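PDB 3JRV: protein K7 from Vaccinia virus WR, which adopts a Bcl-2-like fold and blocks host innate immune signalling by binding the RNA helicase DDX3 and the NF-kappa-B pathway proteins TRAF6 and IRAK2. Local coordinates for residues Y68-D71 with K72-E75; K115-S118 with E119-F122; N138-I141 with L142-K146. One frame throughout, in Å; residues are numbered along the deposited sequence.

Overall arrangement
The three contacts illustrate how short-range bonding shapes an all-helical Bcl-2-like protein: the start of a helix (interaction 1, 68-75), a tight turn after one (interaction 2, 115-122) and the body of one (interaction 3, 138-146). None touches another. Interactions 1 and 2 have centres 21 Å apart and nearest atoms about 10 Å apart, whereas interactions 2 and 3 lie on opposite sides of the chain's centre, 30 Å between centres. Helix 95-114 connects them, since interactions 1 and 3 pack on it and interaction 2 follows its end. Interaction 2 meets the bound peptide, through F122.

Interaction 1 of 3, residues Y68-D71 with K72-E75; sequences YGID and KINE
Three backbone bonds, from the N atoms of I73, N74 and E75 to O of G69, I70 and D71, open helix 70-80. The first joins I73 N to O of G69, the N-cap residue, at 3.0 Å. The next two, N74 N to I70 O and E75 N to D71 O, are both 2.9 Å long.

Water supplies a second kind of link. One molecule donates to Y68 O and accepts from K72 N, which carries the polar connection across the break between two helices. Another donates to D71 OD1 and accepts from N74 ND2, tying two surface side chains one turn apart.

This is a helix-to-helix junction in the Bcl-2-like fold: helix 60-68 ends, G69 leaves helical geometry with positive phi (79°), a conformation that favours glycine, and the same residue occupies the N-cap position of helix 70-80.

An apolar contact faces helix 95-114, where CB of Y68 meets CG1 of I73 at 3.9 Å. Y68 packs there on A100 and I104, and I73 also reaches I104. On the exposed side, K72 CG approaches ring atom CD1 of Y68 obliquely at 4.0 Å. K72 CG is anti to its own backbone N (chi1 178°), bringing the start of the chain beside the tyrosine before the amine end leads away.

Interaction 2 of 3, residues K115-S118 with E119-F122; sequences KKIS and ESRF
I117 and R121 meet across a tight turn in the loop that follows helix 95-114 of this Bcl-2-like fold; a Schellman motif, with K116 at C-prime, ends that helix just before. The closest side-chain approach is CG2 of I117 to CG of R121, 3.5 Å. The same methyl also lies over one face of the guanidinium, 3.9 Å above its plane and offset toward the rim, while CD1 of I117 comes within 3.9 Å of R121 NH2. A bend at chi2 (-68°) folds the arginine back so that its aliphatic part and its flat head both reach the isoleucine.

A backbone bond closes the turn and probably helps set this spacing. R121 N donates to S118 O at 3.0 Å, around the 3-10 segment 119-120; its donor stands 38° out of the carbonyl plane. F122 N follows with a bond to E119 O.

Further out, W112 makes a cation-pi interaction with R121, and N38 ND2 of helix 26-42 donates to I117 O, fixing the loop to two helices. The turn also presents F122 to the bound DDX3 peptide: its ring meets an aromatic side chain of the peptide edge-to-face and packs on the peptide backbone. Y7 makes a second edge-to-face contact with F122. Within the turn itself, E119 CA sits 3.6 Å above the F122 ring plane, over its centre.

Interaction 3 of 3, residues N138-I141 with L142-K146; sequences NILI and LFLEK
L140 and L144 are brought together by different first torsions: CG of L140 is anti to its backbone N (chi1 -180°), whereas CG of L144 is anti to its own carbonyl carbon (chi1 -65°). The two side chains thus converge across one helical turn, and their CD1 methyls meet at 3.8 Å. L144 CG also lies near L140 CD1, making this a branch-to-branch contact rather than a touch of methyl ends alone.

A second pair, I141 and E145, crosses at an angle on another side of the helix. CG1 of I141 approaches OE2 of E145 at 3.7 Å, and CD1 of I141 follows the same oxygen at 3.8 Å. The extended glutamate chain runs past the isoleucine, placing OE2 against these two carbons.

Four successive i to i+4 bonds of helix 134-148 keep these pairs in step. L144 N to L140 O is 2.9 Å, and E145 N to I141 O has the same length. L142 N to N138 O and F143 N to I139 O complete the set.

Helix 134-148, the last of the chain in this Bcl-2-like protein, joins several others. L140 packs on I26, I30 and F99, L144 on L53 and E56, and the rings of F143 and F99 meet with planes at about 60°. The chemistry of the buried side is thus mainly apolar, with L140, I141 and L144 packing on neighbouring helices, while the bond from R23 NE to N138 OD1 adds a directional polar link beside the packing of I141 on the same arginine.

Interaction 1 of 3, residues Y68-D71 with K72-E75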
loop_
_atom_site.group_PDB
_atom_site.type_symbol
_atom_site.label_atom_id
_atom_site.label_comp_id
_atom_site.label_asym_id
_atom_site.label_seq_id
_atom_site.Cartn_x
_atom_site.Cartn_y
_atom_site.Cartn_z
ATOM N N TYR A 68 -10.247 -3.600 -11.539
ATOM C CA TYR A 68 -9.380 -4.090 -12.627
ATOM C C TYR A 68 -9.791 -5.473 -13.134
ATOM O O TYR A 68 -9.595 -5.773 -14.327
ATOM C CB TYR A 68 -7.929 -4.166 -12.152
ATOM C CG TYR A 68 -7.246 -2.819 -12.103
ATOM C CD1 TYR A 68 -7.170 -2.038 -13.261
ATOM C CD2 TYR A 68 -6.754 -2.302 -10.904
ATOM C CE1 TYR A 68 -6.583 -0.804 -13.245
ATOM C CE2 TYR A 68 -6.143 -1.046 -10.878
ATOM C CZ TYR A 68 -6.056 -0.323 -12.064
ATOM O OH TYR A 68 -5.466 0.916 -12.116
ATOM N N GLY A 69 -10.331 -6.304 -12.233
ATOM C CA GLY A 69 -10.509 -7.751 -12.472
ATOM C C GLY A 69 -9.219 -8.526 -12.270
ATOM O O GLY A 69 -8.132 -7.942 -12.340
ATOM N N ILE A 70 -9.321 -9.822 -11.954
ATOM C CA ILE A 70 -8.149 -10.540 -11.452
ATOM C C ILE A 70 -7.134 -10.792 -12.567
ATOM O O ILE A 70 -5.936 -10.721 -12.316
ATOM C CB ILE A 70 -8.515 -11.831 -10.680
ATOM C CG1 ILE A 70 -7.281 -12.456 -9.982
ATOM C CG2 ILE A 70 -9.239 -12.800 -11.604
ATOM C CD1 ILE A 70 -6.685 -11.641 -8.819
ATOM N N ASP A 71 -7.601 -10.957 -13.803
ATOM C CA ASP A 71 -6.662 -11.115 -14.909
ATOM C C ASP A 71 -5.783 -9.881 -15.133
ATOM O O ASP A 71 -4.572 -10.015 -15.352
ATOM C CB ASP A 71 -7.392 -11.531 -16.208
ATOM C CG ASP A 71 -8.002 -12.928 -16.127
ATOM O OD1 ASP A 71 -7.463 -13.803 -15.395
ATOM O OD2 ASP A 71 -8.978 -13.168 -16.878
ATOM N N LYS A 72 -6.387 -8.684 -15.080
ATOM C CA LYS A 72 -5.646 -7.454 -15.294
ATOM C C LYS A 72 -4.721 -7.241 -14.101
ATOM O O LYS A 72 -3.580 -6.772 -14.242
ATOM C CB LYS A 72 -6.615 -6.275 -15.498
ATOM C CG LYS A 72 -5.925 -4.911 -15.697
ATOM C CD LYS A 72 -5.179 -4.841 -17.027
ATOM C CE LYS A 72 -4.598 -3.455 -17.258
ATOM N NZ LYS A 72 -5.634 -2.394 -17.471
ATOM N N ILE A 73 -5.214 -7.563 -12.902
ATOM C CA ILE A 73 -4.314 -7.512 -11.753
ATOM C C ILE A 73 -3.056 -8.340 -11.956
ATOM O O ILE A 73 -1.950 -7.859 -11.729
ATOM C CB ILE A 73 -5.010 -7.890 -10.436
ATOM C CG1 ILE A 73 -5.925 -6.744 -10.030
ATOM C CG2 ILE A 73 -3.960 -8.199 -9.354
ATOM C CD1 ILE A 73 -6.854 -7.088 -8.881
ATOM N N ASN A 74 -3.242 -9.607 -12.341
ATOM C CA ASN A 74 -2.126 -10.521 -12.564
ATOM C C ASN A 74 -1.212 -9.955 -13.644
ATOM O O ASN A 74 0.010 -9.911 -13.468
ATOM C CB ASN A 74 -2.670 -11.909 -12.876
ATOM C CG ASN A 74 -3.182 -12.603 -11.628
ATOM O OD1 ASN A 74 -2.844 -12.194 -10.514
ATOM N ND2 ASN A 74 -4.049 -13.610 -11.799
ATOM N N GLU A 75 -1.816 -9.372 -14.681
ATOM C CA GLU A 75 -1.065 -8.689 -15.746
ATOM C C GLU A 75 -0.236 -7.519 -15.211
ATOM O O GLU A 75 0.958 -7.425 -15.491
ATOM C CB GLU A 75 -2.023 -8.210 -16.846
ATOM C CG GLU A 75 -1.374 -7.773 -18.143
ATOM C CD GLU A 75 -2.371 -7.096 -19.067
ATOM O OE1 GLU A 75 -3.515 -7.601 -19.168
ATOM O OE2 GLU A 75 -2.039 -6.024 -19.635
HETATM O O HOH W 1 -9.285 -8.304 -15.612
HETATM O O HOH W 2 -4.468 -14.183 -14.698
#

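Interaction 2 of 3, residues K115-S118 with E119-F122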
loop_
_atom_site.group_PDB
_atom_site.type_symbol
_atom_site.label_atom_id
_atom_site.label_comp_id
_atom_site.label_asym_id
_atom_site.label_seq_id
_atom_site.Cartn_x
_atom_site.Cartn_y
_atom_site.Cartn_z
ATOM N N LYS A 115 7.476 -14.573 -3.810
ATOM C CA LYS A 115 8.549 -14.984 -4.736
ATOM C C LYS A 115 9.950 -14.787 -4.145
ATOM O O LYS A 115 10.953 -14.827 -4.880
ATOM C CB LYS A 115 8.455 -14.181 -6.048
ATOM C CG LYS A 115 7.204 -14.470 -6.857
ATOM C CD LYS A 115 6.949 -15.956 -7.095
ATOM C CE LYS A 115 5.615 -16.156 -7.791
ATOM N NZ LYS A 115 5.635 -17.348 -8.695
ATOM N N LYS A 116 10.014 -14.530 -2.840
ATOM C CA LYS A 116 11.293 -14.252 -2.150
ATOM C C LYS A 116 12.032 -13.017 -2.712
ATOM O O LYS A 116 13.294 -12.950 -2.750
ATOM C CB LYS A 116 12.207 -15.502 -2.124
ATOM C CG LYS A 116 11.678 -16.620 -1.228
ATOM C CD LYS A 116 12.609 -17.841 -1.215
ATOM C CE LYS A 116 11.894 -19.069 -0.653
ATOM N NZ LYS A 116 11.660 -18.888 0.816
ATOM N N ILE A 117 11.243 -12.000 -3.063
ATOM C CA ILE A 117 11.765 -10.749 -3.547
ATOM C C ILE A 117 11.428 -9.668 -2.534
ATOM O O ILE A 117 10.272 -9.611 -2.061
ATOM C CB ILE A 117 11.137 -10.388 -4.890
ATOM C CG1 ILE A 117 11.653 -11.348 -5.983
ATOM C CG2 ILE A 117 11.555 -8.993 -5.262
ATOM C CD1 ILE A 117 10.870 -11.229 -7.297
ATOM N N SER A 118 12.395 -8.818 -2.198
ATOM C CA SER A 118 12.140 -7.744 -1.224
ATOM C C SER A 118 13.032 -6.545 -1.500
ATOM O O SER A 118 12.671 -5.679 -2.329
ATOM C CB SER A 118 12.296 -8.253 0.236
ATOM O OG SER A 118 13.599 -8.766 0.481
ATOM N N GLU A 119 14.251 -6.533 -0.946
ATOM C CA GLU A 119 15.082 -5.348 -1.009
ATOM C C GLU A 119 15.520 -4.950 -2.417
ATOM O O GLU A 119 15.780 -3.776 -2.671
ATOM C CB GLU A 119 16.314 -5.534 -0.105
ATOM C CG GLU A 119 15.881 -5.960 1.284
ATOM C CD GLU A 119 17.042 -6.015 2.250
ATOM O OE1 GLU A 119 17.824 -5.051 2.263
ATOM O OE2 GLU A 119 17.150 -7.026 2.958
ATOM N N SER A 120 15.590 -5.916 -3.329
ATOM C CA SER A 120 16.052 -5.626 -4.683
ATOM C C SER A 120 15.039 -4.763 -5.436
ATOM O O SER A 120 15.385 -4.155 -6.455
ATOM C CB SER A 120 16.336 -6.926 -5.465
ATOM O OG SER A 120 15.099 -7.557 -5.766
ATOM N N ARG A 121 13.825 -4.627 -4.894
ATOM C CA ARG A 121 12.777 -3.791 -5.536
ATOM C C ARG A 121 12.358 -2.603 -4.693
ATOM O O ARG A 121 11.340 -1.906 -5.003
ATOM C CB ARG A 121 11.524 -4.633 -5.846
ATOM C CG ARG A 121 11.800 -5.823 -6.749
ATOM C CD ARG A 121 12.167 -5.420 -8.152
ATOM N NE ARG A 121 11.882 -6.546 -9.039
ATOM C CZ ARG A 121 12.610 -7.662 -9.091
ATOM N NH1 ARG A 121 13.724 -7.782 -8.362
ATOM N NH2 ARG A 121 12.248 -8.654 -9.902
ATOM N N PHE A 122 13.147 -2.311 -3.665
ATOM C CA PHE A 122 12.913 -1.039 -2.968
ATOM C C PHE A 122 13.014 0.131 -3.961
ATOM O O PHE A 122 13.783 0.105 -4.958
ATOM C CB PHE A 122 13.936 -0.809 -1.852
ATOM C CG PHE A 122 13.796 -1.710 -0.648
ATOM C CD1 PHE A 122 12.597 -2.345 -0.325
ATOM C CD2 PHE A 122 14.859 -1.781 0.252
ATOM C CE1 PHE A 122 12.478 -3.109 0.845
ATOM C CE2 PHE A 122 14.745 -2.536 1.436
ATOM C CZ PHE A 122 13.564 -3.194 1.740
#

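Interaction 3 of 3, residues N138-I141 with L142-K146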
loop_
_atom_site.group_PDB
_atom_site.type_symbol
_atom_site.label_atom_id
_atom_site.label_comp_id
_atom_site.label_asym_id
_atom_site.label_seq_id
_atom_site.Cartn_x
_atom_site.Cartn_y
_atom_site.Cartn_z
ATOM N N ASN A 138 -6.940 13.723 1.572
ATOM C CA ASN A 138 -8.218 14.017 2.193
ATOM C C ASN A 138 -9.274 12.939 1.945
ATOM O O ASN A 138 -10.005 12.566 2.867
ATOM C CB ASN A 138 -8.703 15.385 1.746
ATOM C CG ASN A 138 -7.894 16.510 2.424
ATOM O OD1 ASN A 138 -7.255 16.294 3.477
ATOM N ND2 ASN A 138 -7.883 17.681 1.821
ATOM N N ILE A 139 -9.326 12.428 0.709
ATOM C CA ILE A 139 -10.267 11.366 0.381
ATOM C C ILE A 139 -9.999 10.187 1.346
ATOM O O ILE A 139 -10.917 9.594 1.904
ATOM C CB ILE A 139 -10.110 10.906 -1.075
ATOM C CG1 ILE A 139 -10.713 11.977 -2.002
ATOM C CG2 ILE A 139 -10.820 9.534 -1.290
ATOM C CD1 ILE A 139 -10.309 11.814 -3.435
ATOM N N LEU A 140 -8.739 9.794 1.443
ATOM C CA LEU A 140 -8.377 8.623 2.235
ATOM C C LEU A 140 -8.677 8.823 3.722
ATOM O O LEU A 140 -9.318 7.983 4.353
ATOM C CB LEU A 140 -6.915 8.245 2.012
ATOM C CG LEU A 140 -6.478 7.012 2.816
ATOM C CD1 LEU A 140 -7.363 5.800 2.512
ATOM C CD2 LEU A 140 -4.995 6.736 2.574
ATOM N N ILE A 141 -8.260 9.949 4.282
ATOM C CA ILE A 141 -8.445 10.087 5.742
ATOM C C ILE A 141 -9.923 10.228 6.112
ATOM O O ILE A 141 -10.349 9.686 7.114
ATOM C CB ILE A 141 -7.620 11.215 6.362
ATOM C CG1 ILE A 141 -7.678 11.080 7.886
ATOM C CG2 ILE A 141 -8.106 12.587 5.902
ATOM C CD1 ILE A 141 -6.581 11.907 8.559
ATOM N N LEU A 142 -10.715 10.891 5.263
ATOM C CA LEU A 142 -12.148 11.015 5.570
ATOM C C LEU A 142 -12.812 9.636 5.514
ATOM O O LEU A 142 -13.675 9.312 6.313
ATOM C CB LEU A 142 -12.836 11.983 4.578
ATOM C CG LEU A 142 -12.314 13.408 4.760
ATOM C CD1 LEU A 142 -12.842 14.346 3.699
ATOM C CD2 LEU A 142 -12.491 13.948 6.207
ATOM N N PHE A 143 -12.409 8.832 4.523
ATOM C CA PHE A 143 -12.954 7.498 4.400
ATOM C C PHE A 143 -12.595 6.652 5.633
ATOM O O PHE A 143 -13.443 5.948 6.184
ATOM C CB PHE A 143 -12.449 6.833 3.116
ATOM C CG PHE A 143 -12.852 5.404 3.002
ATOM C CD1 PHE A 143 -14.086 5.036 2.443
ATOM C CD2 PHE A 143 -11.973 4.403 3.424
ATOM C CE1 PHE A 143 -14.467 3.686 2.327
ATOM C CE2 PHE A 143 -12.354 3.030 3.314
ATOM C CZ PHE A 143 -13.602 2.683 2.781
ATOM N N LEU A 144 -11.308 6.678 6.003
ATOM C CA LEU A 144 -10.881 5.870 7.129
ATOM C C LEU A 144 -11.549 6.335 8.428
ATOM O O LEU A 144 -11.982 5.492 9.211
ATOM C CB LEU A 144 -9.361 5.915 7.278
ATOM C CG LEU A 144 -8.616 5.270 6.100
ATOM C CD1 LEU A 144 -7.110 5.569 6.262
ATOM C CD2 LEU A 144 -8.870 3.758 6.099
ATOM N N GLU A 145 -11.668 7.653 8.647
ATOM C CA GLU A 145 -12.348 8.135 9.867
ATOM C C GLU A 145 -13.795 7.666 9.917
ATOM O O GLU A 145 -14.301 7.211 10.939
ATOM C CB GLU A 145 -12.230 9.666 9.968
ATOM C CG GLU A 145 -10.764 10.101 10.262
ATOM C CD GLU A 145 -10.510 11.592 10.197
ATOM O OE1 GLU A 145 -11.157 12.309 9.396
ATOM O OE2 GLU A 145 -9.555 12.028 10.878
ATOM N N LYS A 146 -14.473 7.725 8.776
ATOM C CA LYS A 146 -15.844 7.270 8.753
ATOM C C LYS A 146 -15.983 5.761 9.077
ATOM O O LYS A 146 -16.829 5.360 9.856
ATOM C CB LYS A 146 -16.483 7.659 7.413
ATOM C CG LYS A 146 -17.695 6.802 7.052
ATOM C CD LYS A 146 -18.095 6.956 5.592
ATOM C CE LYS A 146 -16.995 6.460 4.630
ATOM N NZ LYS A 146 -17.084 7.185 3.305
#